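Local atomic coordinates of SAM-dependent O-methyltransferase (PDB entry 1O54), a protein that probably catalyses the S-adenosyl-L-methionine-dependent N1-methylation of adenosine 58 in tRNA. Residues L28-E33 with G51-N56; D84-M89 with V96-S101; I117-G122 with E175-K180; Q220-K225 with Y263-T268. One frame throughout, in Å; residues are numbered along the deposited sequence.

How the contacts relate
Contact 1 stands apart in the N-terminal beta structure, its centre about 23 Å from that of contact 2 and about 45 Å from that of contact 4. The other three belong to the Rossmann-like part of the chain or the helices beside it. Contact 3 is nearest to the predicted S-adenosyl-L-methionine residues: the side chain of Thr119 is about 6 Å from that of Glu144 and about 7 Å from that of Asp188. Contacts 3 and 4 reach the same mixed sheet, with centres about 18 Å apart. Contacts 2 and 4 touch directly, Asp100 OD1 packing 3.8 Å from Met264 SD, and both also meet a second subunit of the tetramer.

Contact 1. Residues L28-E33 with G51-N56; sequences LSFEDE and GIIDLN
Leu28 and Ile53 reach toward each other tip to tip, with Leu28 CD1 3.9 Å from Ile53 CG2, while the side chains of Phe30 and Ile53 also come from opposite directions. Ile53 CG2 meets Leu28 and not the ring. CG1 lies beside the backbone N (chi1 -54°) and carries CD1 outward to the aromatic ring, 3.6 Å from Phe30 CZ. That methyl approaches the ring obliquely, and it also comes within 4.1 Å of Leu28 CD1, so that it touches both Leu28 and Phe30. Leu55 adds a looser touch at the margin, its CD2 4.3 Å from Leu28 CD1.

No hydrogen bond crosses between the segments. The CA atoms of Leu28 and Ile53 are 9.4 Å apart, too far for strand pairing, so the union is one of side chains. Each strand has its backbone partners in another place: Leu28 pairs with Phe36 and Ile53 with Leu46. Leu46 and Ile77 also pack on Leu28 and extend the cluster. The geometry is that of a two-stranded hairpin, 45-48 with 51-54, packed through apolar side chains against a four-stranded antiparallel sheet, consistent with the small N-terminal beta domain of TrmI-type methyltransferases.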
loop_
_atom_site.group_PDB
_atom_site.type_symbol
_atom_site.label_atom_id
_atom_site.label_comp_id
_atom_site.label_asym_id
_atom_site.label_seq_id
_atom_site.Cartn_x
_atom_site.Cartn_y
_atom_site.Cartn_z
ATOM N N LEU A 28 12.036 15.704 -25.802
ATOM C CA LEU A 28 13.298 16.292 -25.386
ATOM C C LEU A 28 13.391 16.265 -23.852
ATOM O O LEU A 28 12.524 16.828 -23.168
ATOM C CB LEU A 28 13.419 17.725 -25.897
ATOM C CG LEU A 28 13.165 17.864 -27.398
ATOM C CD1 LEU A 28 13.213 19.312 -27.851
ATOM C CD2 LEU A 28 14.165 17.016 -28.200
ATOM N N SER A 29 14.432 15.627 -23.324
ATOM C CA SER A 29 14.516 15.352 -21.891
ATOM C C SER A 29 15.744 16.031 -21.284
ATOM O O SER A 29 16.855 15.827 -21.754
ATOM C CB SER A 29 14.568 13.843 -21.689
ATOM O OG SER A 29 14.606 13.517 -20.319
ATOM N N PHE A 30 15.549 16.829 -20.226
ATOM C CA PHE A 30 16.617 17.643 -19.641
ATOM C C PHE A 30 17.075 17.193 -18.239
ATOM O O PHE A 30 16.378 16.440 -17.575
ATOM C CB PHE A 30 16.173 19.113 -19.676
ATOM C CG PHE A 30 16.159 19.669 -21.072
ATOM C CD1 PHE A 30 15.041 19.516 -21.878
ATOM C CD2 PHE A 30 17.288 20.274 -21.601
ATOM C CE1 PHE A 30 15.052 19.967 -23.189
ATOM C CE2 PHE A 30 17.302 20.717 -22.905
ATOM C CZ PHE A 30 16.169 20.560 -23.694
ATOM N N GLU A 31 18.255 17.670 -17.817
ATOM C CA GLU A 31 18.871 17.295 -16.522
ATOM C C GLU A 31 17.949 17.493 -15.310
ATOM O O GLU A 31 17.956 16.666 -14.388
ATOM C CB GLU A 31 20.185 18.059 -16.278
ATOM C CG GLU A 31 21.331 17.758 -17.253
ATOM C CD GLU A 31 22.577 18.610 -17.002
ATOM O OE1 GLU A 31 22.443 19.785 -16.562
ATOM O OE2 GLU A 31 23.706 18.121 -17.254
ATOM N N ASP A 32 17.149 18.561 -15.310
ATOM C CA ASP A 32 16.212 18.833 -14.198
ATOM C C ASP A 32 14.910 18.043 -14.346
ATOM O O ASP A 32 13.893 18.347 -13.694
ATOM C CB ASP A 32 15.931 20.346 -14.080
ATOM C CG ASP A 32 15.045 20.874 -15.197
ATOM O OD1 ASP A 32 14.870 20.170 -16.213
ATOM O OD2 ASP A 32 14.479 21.984 -15.152
ATOM N N GLU A 33 14.939 17.047 -15.233
ATOM C CA GLU A 33 13.831 16.145 -15.461
ATOM C C GLU A 33 12.619 16.758 -16.178
ATOM O O GLU A 33 11.619 16.081 -16.353
ATOM C CB GLU A 33 13.412 15.465 -14.149
ATOM C CG GLU A 33 14.571 14.902 -13.325
ATOM C CD GLU A 33 14.781 13.414 -13.518
ATOM O OE1 GLU A 33 14.977 12.961 -14.688
ATOM O OE2 GLU A 33 14.754 12.689 -12.486
ATOM N N GLY A 51 15.691 27.689 -21.816
ATOM C CA GLY A 51 16.178 28.437 -22.956
ATOM C C GLY A 51 15.466 28.007 -24.214
ATOM O O GLY A 51 14.479 27.264 -24.161
ATOM N N ILE A 52 15.982 28.473 -25.346
ATOM C CA ILE A 52 15.380 28.217 -26.636
ATOM C C ILE A 52 15.985 26.965 -27.248
ATOM O O ILE A 52 17.203 26.807 -27.261
ATOM C CB ILE A 52 15.623 29.413 -27.596
ATOM C CG1 ILE A 52 14.983 30.676 -27.012
ATOM C CG2 ILE A 52 15.055 29.092 -28.991
ATOM C CD1 ILE A 52 15.331 31.931 -27.731
ATOM N N ILE A 53 15.121 26.100 -27.766
ATOM C CA ILE A 53 15.551 24.912 -28.504
ATOM C C ILE A 53 15.211 25.133 -29.980
ATOM O O ILE A 53 14.067 25.347 -30.341
ATOM C CB ILE A 53 14.868 23.648 -27.965
ATOM C CG1 ILE A 53 15.085 23.535 -26.452
ATOM C CG2 ILE A 53 15.423 22.427 -28.672
ATOM C CD1 ILE A 53 14.062 22.693 -25.737
ATOM N N ASP A 54 16.236 25.092 -30.820
ATOM C CA ASP A 54 16.063 25.188 -32.257
ATOM C C ASP A 54 15.791 23.801 -32.861
ATOM O O ASP A 54 16.696 22.974 -32.941
ATOM C CB ASP A 54 17.344 25.785 -32.848
ATOM C CG ASP A 54 17.261 26.001 -34.338
ATOM O OD1 ASP A 54 16.204 25.700 -34.934
ATOM O OD2 ASP A 54 18.200 26.497 -34.998
ATOM N N LEU A 55 14.554 23.543 -33.279
ATOM C CA LEU A 55 14.195 22.199 -33.762
ATOM C C LEU A 55 14.899 21.817 -35.067
ATOM O O LEU A 55 15.100 20.637 -35.326
ATOM C CB LEU A 55 12.680 22.050 -33.918
ATOM C CG LEU A 55 11.866 22.223 -32.628
ATOM C CD1 LEU A 55 10.378 21.941 -32.887
ATOM C CD2 LEU A 55 12.364 21.327 -31.523
ATOM N N ASN A 56 15.302 22.796 -35.870
ATOM C CA ASN A 56 16.180 22.507 -37.021
ATOM C C ASN A 56 17.384 21.632 -36.674
ATOM O O ASN A 56 17.765 20.752 -37.453
ATOM C CB ASN A 56 16.663 23.801 -37.687
ATOM C CG ASN A 56 15.613 24.403 -38.588
ATOM O OD1 ASN A 56 14.684 23.715 -39.008
ATOM N ND2 ASN A 56 15.759 25.692 -38.900
#

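Contact 2. Residues D84-M89 with V96-S101; sequences DEIMNM and VYPKDS
Tyr97 O is gripped by two backbone donors, Asp100 N and Ser101 N, each 2.8 Å away. These are bonds of the first turn of helix 98-107, with Tyr97 at the N-cap position, so the tyrosine ring and the proline ring of Pro98 stand at the start of the helix. Pro98 points at the end of helix 82-87, and the Tyr97 ring comes near it through CD2. Met87 crosses the Tyr97 side chain at about a right angle; its chain bends at both chi2 (-57°) and chi3 (-75°), which curls the thioether toward the ring. SD is 4.0 Å from Tyr97 CD2 and 5.2 Å from the ring centroid, 73° off the normal, an oblique Met-aromatic contact. The same sulfur lies 4.0 Å from Pro98 CD. Ile86 slides past the proline in the opposite direction, its CG2 4.1 Å from Pro98 CD, so that this one ring carbon receives both helix residues. No hydrogen bond or salt bridge joins the two segments.

The helix 82-87 end has its own doubly held carbonyl: Asn88 N and Asn88 ND2 reach Asp84 O from opposite faces of its plane, which ties the asparagine back over the last turn. In the first turn of helix 98-107, Lys99 NZ makes a salt bridge with Asp100 OD1. Around this partly buried junction, Ile86 rests on Ala125 of helix 125-134, Lys99 and Asp100 pack on strand 234-245, and Met106 of a second subunit covers Ile86 and Pro98.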
loop_
_atom_site.group_PDB
_atom_site.type_symbol
_atom_site.label_atom_id
_atom_site.label_comp_id
_atom_site.label_asym_id
_atom_site.label_seq_id
_atom_site.Cartn_x
_atom_site.Cartn_y
_atom_site.Cartn_z
ATOM N N ASP A 84 4.493 7.874 -22.616
ATOM C CA ASP A 84 4.783 9.302 -22.737
ATOM C C ASP A 84 3.653 10.066 -23.398
ATOM O O ASP A 84 3.266 11.146 -22.912
ATOM C CB ASP A 84 6.060 9.591 -23.525
ATOM C CG ASP A 84 7.306 9.045 -22.867
ATOM O OD1 ASP A 84 7.399 9.009 -21.605
ATOM O OD2 ASP A 84 8.268 8.635 -23.556
ATOM N N GLU A 85 3.127 9.526 -24.496
ATOM C CA GLU A 85 2.012 10.154 -25.208
ATOM C C GLU A 85 0.746 10.223 -24.363
ATOM O O GLU A 85 0.099 11.259 -24.338
ATOM C CB GLU A 85 1.698 9.434 -26.513
ATOM C CG GLU A 85 2.802 9.564 -27.565
ATOM C CD GLU A 85 2.777 10.871 -28.335
ATOM O OE1 GLU A 85 1.892 11.714 -28.106
ATOM O OE2 GLU A 85 3.671 11.076 -29.191
ATOM N N ILE A 86 0.418 9.139 -23.684
ATOM C CA ILE A 86 -0.768 9.091 -22.821
ATOM C C ILE A 86 -0.638 10.092 -21.686
ATOM O O ILE A 86 -1.584 10.842 -21.402
ATOM C CB ILE A 86 -0.974 7.688 -22.326
ATOM C CG1 ILE A 86 -1.518 6.817 -23.451
ATOM C CG2 ILE A 86 -1.935 7.626 -21.104
ATOM C CD1 ILE A 86 -1.378 5.384 -23.194
ATOM N N MET A 87 0.529 10.152 -21.058
ATOM C CA MET A 87 0.716 11.072 -19.927
ATOM C C MET A 87 0.832 12.541 -20.333
ATOM O O MET A 87 0.338 13.410 -19.590
ATOM C CB MET A 87 1.931 10.684 -19.088
ATOM C CG MET A 87 1.889 9.299 -18.502
ATOM S SD MET A 87 0.444 8.965 -17.447
ATOM C CE MET A 87 0.945 9.897 -15.963
ATOM N N ASN A 88 1.457 12.826 -21.480
ATOM C CA ASN A 88 1.705 14.222 -21.951
ATOM C C ASN A 88 0.571 14.701 -22.829
ATOM O O ASN A 88 0.727 15.593 -23.725
ATOM C CB ASN A 88 3.024 14.331 -22.714
ATOM C CG ASN A 88 4.225 14.343 -21.788
ATOM O OD1 ASN A 88 4.651 15.413 -21.315
ATOM N ND2 ASN A 88 4.772 13.162 -21.513
ATOM N N MET A 89 -0.578 14.142 -22.478
ATOM C CA MET A 89 -1.815 14.240 -23.187
ATOM C C MET A 89 -2.229 15.686 -23.032
ATOM O O MET A 89 -2.560 16.114 -21.930
ATOM C CB MET A 89 -2.776 13.274 -22.484
ATOM C CG MET A 89 -4.100 12.977 -23.088
ATOM S SD MET A 89 -4.101 11.817 -24.506
ATOM C CE MET A 89 -4.911 13.228 -25.758
ATOM N N VAL A 96 -7.715 6.066 -18.554
ATOM C CA VAL A 96 -7.248 4.900 -17.807
ATOM C C VAL A 96 -5.721 4.968 -17.808
ATOM O O VAL A 96 -5.097 5.019 -18.891
ATOM C CB VAL A 96 -7.704 3.570 -18.431
ATOM C CG1 VAL A 96 -7.188 2.401 -17.602
ATOM C CG2 VAL A 96 -9.228 3.503 -18.525
ATOM N N TYR A 97 -5.113 5.000 -16.625
ATOM C CA TYR A 97 -3.666 5.195 -16.532
ATOM C C TYR A 97 -2.962 3.907 -16.908
ATOM O O TYR A 97 -3.515 2.820 -16.692
ATOM C CB TYR A 97 -3.248 5.654 -15.126
ATOM C CG TYR A 97 -3.629 7.106 -14.903
ATOM C CD1 TYR A 97 -4.914 7.449 -14.532
ATOM C CD2 TYR A 97 -2.697 8.134 -15.090
ATOM C CE1 TYR A 97 -5.285 8.788 -14.351
ATOM C CE2 TYR A 97 -3.061 9.476 -14.908
ATOM C CZ TYR A 97 -4.357 9.787 -14.538
ATOM O OH TYR A 97 -4.729 11.118 -14.352
ATOM N N PRO A 98 -1.760 4.026 -17.468
ATOM C CA PRO A 98 -0.930 2.874 -17.827
ATOM C C PRO A 98 -0.746 1.781 -16.790
ATOM O O PRO A 98 -0.744 0.605 -17.149
ATOM C CB PRO A 98 0.438 3.522 -18.086
ATOM C CG PRO A 98 0.069 4.838 -18.683
ATOM C CD PRO A 98 -1.106 5.311 -17.840
ATOM N N LYS A 99 -0.569 2.145 -15.511
ATOM C CA LYS A 99 -0.458 1.120 -14.463
ATOM C C LYS A 99 -1.693 0.208 -14.475
ATOM O O LYS A 99 -1.613 -0.984 -14.182
ATOM C CB LYS A 99 -0.298 1.746 -13.063
ATOM C CG LYS A 99 -1.547 2.439 -12.473
ATOM C CD LYS A 99 -1.355 2.711 -10.982
ATOM C CE LYS A 99 -2.600 3.050 -10.275
ATOM N NZ LYS A 99 -3.458 1.929 -9.930
ATOM N N ASP A 100 -2.835 0.765 -14.848
ATOM C CA ASP A 100 -4.039 -0.036 -14.906
ATOM C C ASP A 100 -4.202 -0.668 -16.302
ATOM O O ASP A 100 -4.541 -1.818 -16.393
ATOM C CB ASP A 100 -5.276 0.797 -14.565
ATOM C CG ASP A 100 -5.296 1.289 -13.115
ATOM O OD1 ASP A 100 -4.737 0.617 -12.180
ATOM O OD2 ASP A 100 -5.919 2.340 -12.822
ATOM N N SER A 101 -4.089 0.122 -17.368
ATOM C CA SER A 101 -4.361 -0.393 -18.707
ATOM C C SER A 101 -3.519 -1.625 -19.084
ATOM O O SER A 101 -4.044 -2.569 -19.653
ATOM C CB SER A 101 -4.246 0.723 -19.765
ATOM O OG SER A 101 -2.969 1.263 -19.769
#

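Contact 3. Residues I117-G122 with E175-K180; sequences IDTGVG and EGFDEK
With chi1 at -73°, Ile117 turns its CG2 anti to the backbone N while CG1 runs beside it, and the two branches part over the side chain of Phe177. This happens in the Rossmann-like fold of class I methyltransferases, where strand 115-119 leads into a loop whose Gly120 and Gly122 fit a GxGxxA pattern, consistent with a Rossmann-type cofactor loop, and the loop before strand 182-187 folds back against it. Ile117 CG2 stands over one face of the Phe177 ring, 4.0 Å from the centroid and 27° off the normal, a CH-pi contact whose closest carbon is CE2 at 3.7 Å. CD1 of the same isoleucine covers the ring root, 3.8 Å from Phe177 CG. Thr119 and Phe177 come from opposite directions, and the threonine methyl meets the ring edge near its plane, CG2 lying 3.9 Å from Phe177 CZ. The Thr119 hydroxyl is used differently: OG1 bonds to Tyr143 O, and the Tyr143 ring meets Phe177 edge-to-face.

The Thr119–Gly120 peptide is cis. Beyond it, Val121 N and Gly122 N hydrogen-bond to OE1 of Glu144, a residue predicted to bind S-adenosyl-L-methionine.

Glu179 crosses Ile117 at a slant. Its OE1, hydrogen-bonded to Tyr143 OH, lies 3.9 Å from Ile117 CD1, while its OE2 forms a salt bridge with Lys169 NZ.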
loop_
_atom_site.group_PDB
_atom_site.type_symbol
_atom_site.label_atom_id
_atom_site.label_comp_id
_atom_site.label_asym_id
_atom_site.label_seq_id
_atom_site.Cartn_x
_atom_site.Cartn_y
_atom_site.Cartn_z
ATOM N N ILE A 117 -14.100 -5.432 -27.960
ATOM C CA ILE A 117 -14.973 -4.249 -27.892
ATOM C C ILE A 117 -14.397 -3.332 -26.810
ATOM O O ILE A 117 -14.066 -3.787 -25.718
ATOM C CB ILE A 117 -16.430 -4.641 -27.607
ATOM C CG1 ILE A 117 -17.050 -5.278 -28.871
ATOM C CG2 ILE A 117 -17.269 -3.471 -27.134
ATOM C CD1 ILE A 117 -18.362 -5.947 -28.631
ATOM N N ASP A 118 -14.351 -2.044 -27.106
ATOM C CA ASP A 118 -13.909 -1.014 -26.162
ATOM C C ASP A 118 -14.959 0.086 -26.163
ATOM O O ASP A 118 -15.314 0.614 -27.205
ATOM C CB ASP A 118 -12.582 -0.460 -26.661
ATOM C CG ASP A 118 -12.023 0.638 -25.784
ATOM O OD1 ASP A 118 -11.528 1.670 -26.334
ATOM O OD2 ASP A 118 -12.060 0.574 -24.539
ATOM N N THR A 119 -15.488 0.440 -24.999
ATOM C CA THR A 119 -16.430 1.551 -24.944
ATOM C C THR A 119 -16.540 2.114 -23.526
ATOM O O THR A 119 -16.528 1.331 -22.608
ATOM C CB THR A 119 -17.803 1.083 -25.434
ATOM O OG1 THR A 119 -18.679 2.216 -25.632
ATOM C CG2 THR A 119 -18.529 0.158 -24.462
ATOM N N GLY A 120 -16.638 3.430 -23.332
ATOM C CA GLY A 120 -16.358 4.462 -24.299
ATOM C C GLY A 120 -14.884 4.507 -24.603
ATOM O O GLY A 120 -14.123 3.659 -24.143
ATOM N N VAL A 121 -14.474 5.501 -25.376
ATOM C CA VAL A 121 -13.122 5.568 -25.870
ATOM C C VAL A 121 -12.352 6.765 -25.330
ATOM O O VAL A 121 -11.155 6.676 -25.064
ATOM C CB VAL A 121 -13.141 5.585 -27.404
ATOM C CG1 VAL A 121 -11.745 5.514 -27.951
ATOM C CG2 VAL A 121 -13.950 4.403 -27.901
ATOM N N GLY A 122 -13.005 7.910 -25.232
ATOM C CA GLY A 122 -12.310 9.089 -24.713
ATOM C C GLY A 122 -11.183 9.519 -25.619
ATOM O O GLY A 122 -11.336 9.601 -26.837
ATOM N N GLU A 175 -28.502 0.223 -27.629
ATOM C CA GLU A 175 -29.116 -0.744 -28.555
ATOM C C GLU A 175 -28.291 -2.049 -28.735
ATOM O O GLU A 175 -28.626 -2.887 -29.591
ATOM C CB GLU A 175 -29.250 -0.092 -29.920
ATOM N N GLY A 176 -27.218 -2.200 -27.959
ATOM C CA GLY A 176 -26.364 -3.380 -28.050
ATOM C C GLY A 176 -25.236 -3.204 -29.062
ATOM O O GLY A 176 -25.204 -2.236 -29.826
ATOM N N PHE A 177 -24.279 -4.121 -29.022
ATOM C CA PHE A 177 -23.170 -4.141 -29.941
ATOM C C PHE A 177 -23.507 -4.936 -31.196
ATOM O O PHE A 177 -24.323 -5.882 -31.151
ATOM C CB PHE A 177 -21.949 -4.735 -29.232
ATOM C CG PHE A 177 -21.601 -4.012 -27.966
ATOM C CD1 PHE A 177 -21.958 -4.518 -26.740
ATOM C CD2 PHE A 177 -20.939 -2.792 -28.012
ATOM C CE1 PHE A 177 -21.654 -3.835 -25.569
ATOM C CE2 PHE A 177 -20.672 -2.093 -26.849
ATOM C CZ PHE A 177 -21.007 -2.623 -25.626
ATOM N N ASP A 178 -22.897 -4.573 -32.319
ATOM C CA ASP A 178 -23.126 -5.293 -33.557
ATOM C C ASP A 178 -22.421 -6.649 -33.595
ATOM O O ASP A 178 -22.869 -7.563 -34.317
ATOM C CB ASP A 178 -22.615 -4.494 -34.749
ATOM C CG ASP A 178 -23.334 -3.187 -34.932
ATOM O OD1 ASP A 178 -24.515 -3.063 -34.520
ATOM O OD2 ASP A 178 -22.792 -2.221 -35.512
ATOM N N GLU A 179 -21.315 -6.747 -32.870
ATOM C CA GLU A 179 -20.429 -7.895 -32.943
ATOM C C GLU A 179 -20.881 -8.952 -31.942
ATOM O O GLU A 179 -21.332 -8.628 -30.827
ATOM C CB GLU A 179 -18.998 -7.508 -32.626
ATOM C CG GLU A 179 -18.389 -6.482 -33.559
ATOM C CD GLU A 179 -18.910 -5.061 -33.337
ATOM O OE1 GLU A 179 -19.378 -4.723 -32.222
ATOM O OE2 GLU A 179 -18.809 -4.273 -34.290
ATOM N N LYS A 180 -20.722 -10.218 -32.342
ATOM C CA LYS A 180 -20.906 -11.348 -31.465
ATOM C C LYS A 180 -19.625 -12.148 -31.369
ATOM O O LYS A 180 -18.724 -12.059 -32.212
ATOM C CB LYS A 180 -22.012 -12.274 -31.992
ATOM C CG LYS A 180 -23.372 -11.640 -32.071
ATOM C CD LYS A 180 -23.954 -11.382 -30.701
ATOM C CE LYS A 180 -25.474 -11.118 -30.784
ATOM N NZ LYS A 180 -25.938 -9.918 -30.017
#

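Contact 4. Residues Q220-K225 with Y263-T268; sequences QETLKK and YMIFAT
No flat group takes part where Thr222 and Leu223 meet Ile265; the rings of the strand, Tyr263 and Phe266, engage other neighbours, Tyr263 meeting the His260 ring with planes at about 50° and Phe266 packing on Met107 and Ala210. The contact is thus carried by the methyl and methine carbons of Thr222, Leu223 and Ile265. Ile265 CD1 settles on the Thr222 side chain, equally far from CB and CG2, 3.9 Å each, and the two side chains run obliquely to each other. Thr222 CG2 stands anti to the backbone N, with OG1 turned beside that N (chi1 -60°), where it bonds to Gln218 O one turn earlier. The threonine thus spends its polar atom on its own helix and offers its methyl to the strand. The second branch of Ile265 serves the next helix residue, CG2 lying 4.2 Å from Leu223 CD2, a looser touch.

One strand residue therefore fits against two successive helix residues, and the nearest CA atoms, those of Leu223 and Ile265, are 8.1 Å apart. Val219 and Leu226 of helix 216-228 also pack on Ile265. The helix lies on one face of the mixed sheet, in which strand 263-269 runs antiparallel to 207-213 and to 234-245, while Met264 and Phe266 pack on helix 98-107.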
loop_
_atom_site.group_PDB
_atom_site.type_symbol
_atom_site.label_atom_id
_atom_site.label_comp_id
_atom_site.label_asym_id
_atom_site.label_seq_id
_atom_site.Cartn_x
_atom_site.Cartn_y
_atom_site.Cartn_z
ATOM N N GLN A 220 -19.895 -1.814 -5.952
ATOM C CA GLN A 220 -20.989 -2.577 -5.366
ATOM C C GLN A 220 -22.131 -2.789 -6.365
ATOM O O GLN A 220 -22.633 -3.917 -6.519
ATOM C CB GLN A 220 -21.478 -1.869 -4.120
ATOM C CG GLN A 220 -20.432 -1.786 -3.009
ATOM C CD GLN A 220 -20.624 -0.625 -2.037
ATOM O OE1 GLN A 220 -21.676 0.031 -2.001
ATOM N NE2 GLN A 220 -19.610 -0.374 -1.254
ATOM N N GLU A 221 -22.561 -1.713 -7.036
ATOM C CA GLU A 221 -23.657 -1.793 -7.974
ATOM C C GLU A 221 -23.293 -2.671 -9.192
ATOM O O GLU A 221 -24.110 -3.474 -9.671
ATOM C CB GLU A 221 -24.079 -0.379 -8.404
ATOM C CG GLU A 221 -25.367 -0.320 -9.218
ATOM C CD GLU A 221 -26.608 -0.825 -8.494
ATOM O OE1 GLU A 221 -26.750 -0.567 -7.299
ATOM O OE2 GLU A 221 -27.455 -1.483 -9.152
ATOM N N THR A 222 -22.054 -2.561 -9.659
ATOM C CA THR A 222 -21.603 -3.313 -10.822
ATOM C C THR A 222 -21.522 -4.794 -10.505
ATOM O O THR A 222 -21.978 -5.642 -11.293
ATOM C CB THR A 222 -20.249 -2.747 -11.287
ATOM O OG1 THR A 222 -20.396 -1.363 -11.627
ATOM C CG2 THR A 222 -19.789 -3.440 -12.572
ATOM N N LEU A 223 -20.997 -5.119 -9.319
ATOM C CA LEU A 223 -20.944 -6.507 -8.884
ATOM C C LEU A 223 -22.331 -7.129 -8.783
ATOM O O LEU A 223 -22.517 -8.280 -9.182
ATOM C CB LEU A 223 -20.272 -6.614 -7.531
ATOM C CG LEU A 223 -18.767 -6.447 -7.499
ATOM C CD1 LEU A 223 -18.309 -6.364 -6.067
ATOM C CD2 LEU A 223 -18.082 -7.594 -8.196
ATOM N N LYS A 224 -23.294 -6.377 -8.271
ATOM C CA LYS A 224 -24.670 -6.880 -8.165
ATOM C C LYS A 224 -25.184 -7.296 -9.542
ATOM O O LYS A 224 -25.805 -8.344 -9.702
ATOM C CB LYS A 224 -25.593 -5.811 -7.593
ATOM C CG LYS A 224 -26.995 -6.333 -7.380
ATOM C CD LYS A 224 -27.819 -5.424 -6.532
ATOM C CE LYS A 224 -29.224 -6.018 -6.326
ATOM N NZ LYS A 224 -29.203 -7.237 -5.418
ATOM N N LYS A 225 -24.938 -6.444 -10.526
ATOM C CA LYS A 225 -25.422 -6.691 -11.878
ATOM C C LYS A 225 -24.722 -7.901 -12.525
ATOM O O LYS A 225 -25.352 -8.760 -13.148
ATOM C CB LYS A 225 -25.276 -5.408 -12.694
ATOM C CG LYS A 225 -25.663 -5.552 -14.134
ATOM C CD LYS A 225 -27.098 -5.993 -14.306
ATOM C CE LYS A 225 -28.063 -4.991 -13.686
ATOM N N TYR A 263 -10.922 1.176 -9.320
ATOM C CA TYR A 263 -11.183 -0.219 -8.973
ATOM C C TYR A 263 -11.399 -0.935 -10.296
ATOM O O TYR A 263 -12.119 -0.434 -11.141
ATOM C CB TYR A 263 -12.413 -0.350 -8.095
ATOM C CG TYR A 263 -12.232 0.382 -6.774
ATOM C CD1 TYR A 263 -12.745 1.644 -6.573
ATOM C CD2 TYR A 263 -11.464 -0.185 -5.759
ATOM C CE1 TYR A 263 -12.559 2.305 -5.366
ATOM C CE2 TYR A 263 -11.258 0.487 -4.545
ATOM C CZ TYR A 263 -11.817 1.714 -4.362
ATOM O OH TYR A 263 -11.662 2.417 -3.173
ATOM N N MET A 264 -10.733 -2.065 -10.478
ATOM C CA MET A 264 -10.856 -2.853 -11.686
ATOM C C MET A 264 -11.660 -4.110 -11.411
ATOM O O MET A 264 -11.322 -4.861 -10.483
ATOM C CB MET A 264 -9.479 -3.253 -12.161
ATOM C CG MET A 264 -8.614 -2.057 -12.469
ATOM S SD MET A 264 -6.882 -2.429 -12.837
ATOM C CE MET A 264 -6.203 -2.728 -11.161
ATOM N N ILE A 265 -12.673 -4.366 -12.227
ATOM C CA ILE A 265 -13.537 -5.521 -12.039
ATOM C C ILE A 265 -13.461 -6.400 -13.254
ATOM O O ILE A 265 -13.573 -5.893 -14.366
ATOM C CB ILE A 265 -14.996 -5.076 -11.822
ATOM C CG1 ILE A 265 -15.126 -4.069 -10.645
ATOM C CG2 ILE A 265 -15.882 -6.279 -11.578
ATOM C CD1 ILE A 265 -16.472 -3.397 -10.571
ATOM N N PHE A 266 -13.285 -7.705 -13.038
ATOM C CA PHE A 266 -13.163 -8.671 -14.127
ATOM C C PHE A 266 -14.179 -9.775 -13.954
ATOM O O PHE A 266 -14.551 -10.110 -12.835
ATOM C CB PHE A 266 -11.760 -9.285 -14.040
ATOM C CG PHE A 266 -10.643 -8.273 -14.161
ATOM C CD1 PHE A 266 -10.130 -7.674 -13.028
ATOM C CD2 PHE A 266 -10.137 -7.911 -15.372
ATOM C CE1 PHE A 266 -9.103 -6.703 -13.119
ATOM C CE2 PHE A 266 -9.103 -6.963 -15.471
ATOM C CZ PHE A 266 -8.614 -6.360 -14.332
ATOM N N ALA A 267 -14.596 -10.385 -15.060
ATOM C CA ALA A 267 -15.497 -11.520 -15.050
ATOM C C ALA A 267 -15.329 -12.290 -16.369
ATOM O O ALA A 267 -14.845 -11.746 -17.361
ATOM C CB ALA A 267 -16.900 -11.051 -14.878
ATOM N N THR A 268 -15.701 -13.565 -16.338
ATOM C CA THR A 268 -15.652 -14.443 -17.501
ATOM C C THR A 268 -17.050 -14.895 -17.851
ATOM O O THR A 268 -17.741 -15.405 -16.976
ATOM C CB THR A 268 -14.769 -15.647 -17.147
ATOM O OG1 THR A 268 -13.413 -15.196 -16.925
ATOM C CG2 THR A 268 -14.717 -16.644 -18.295
#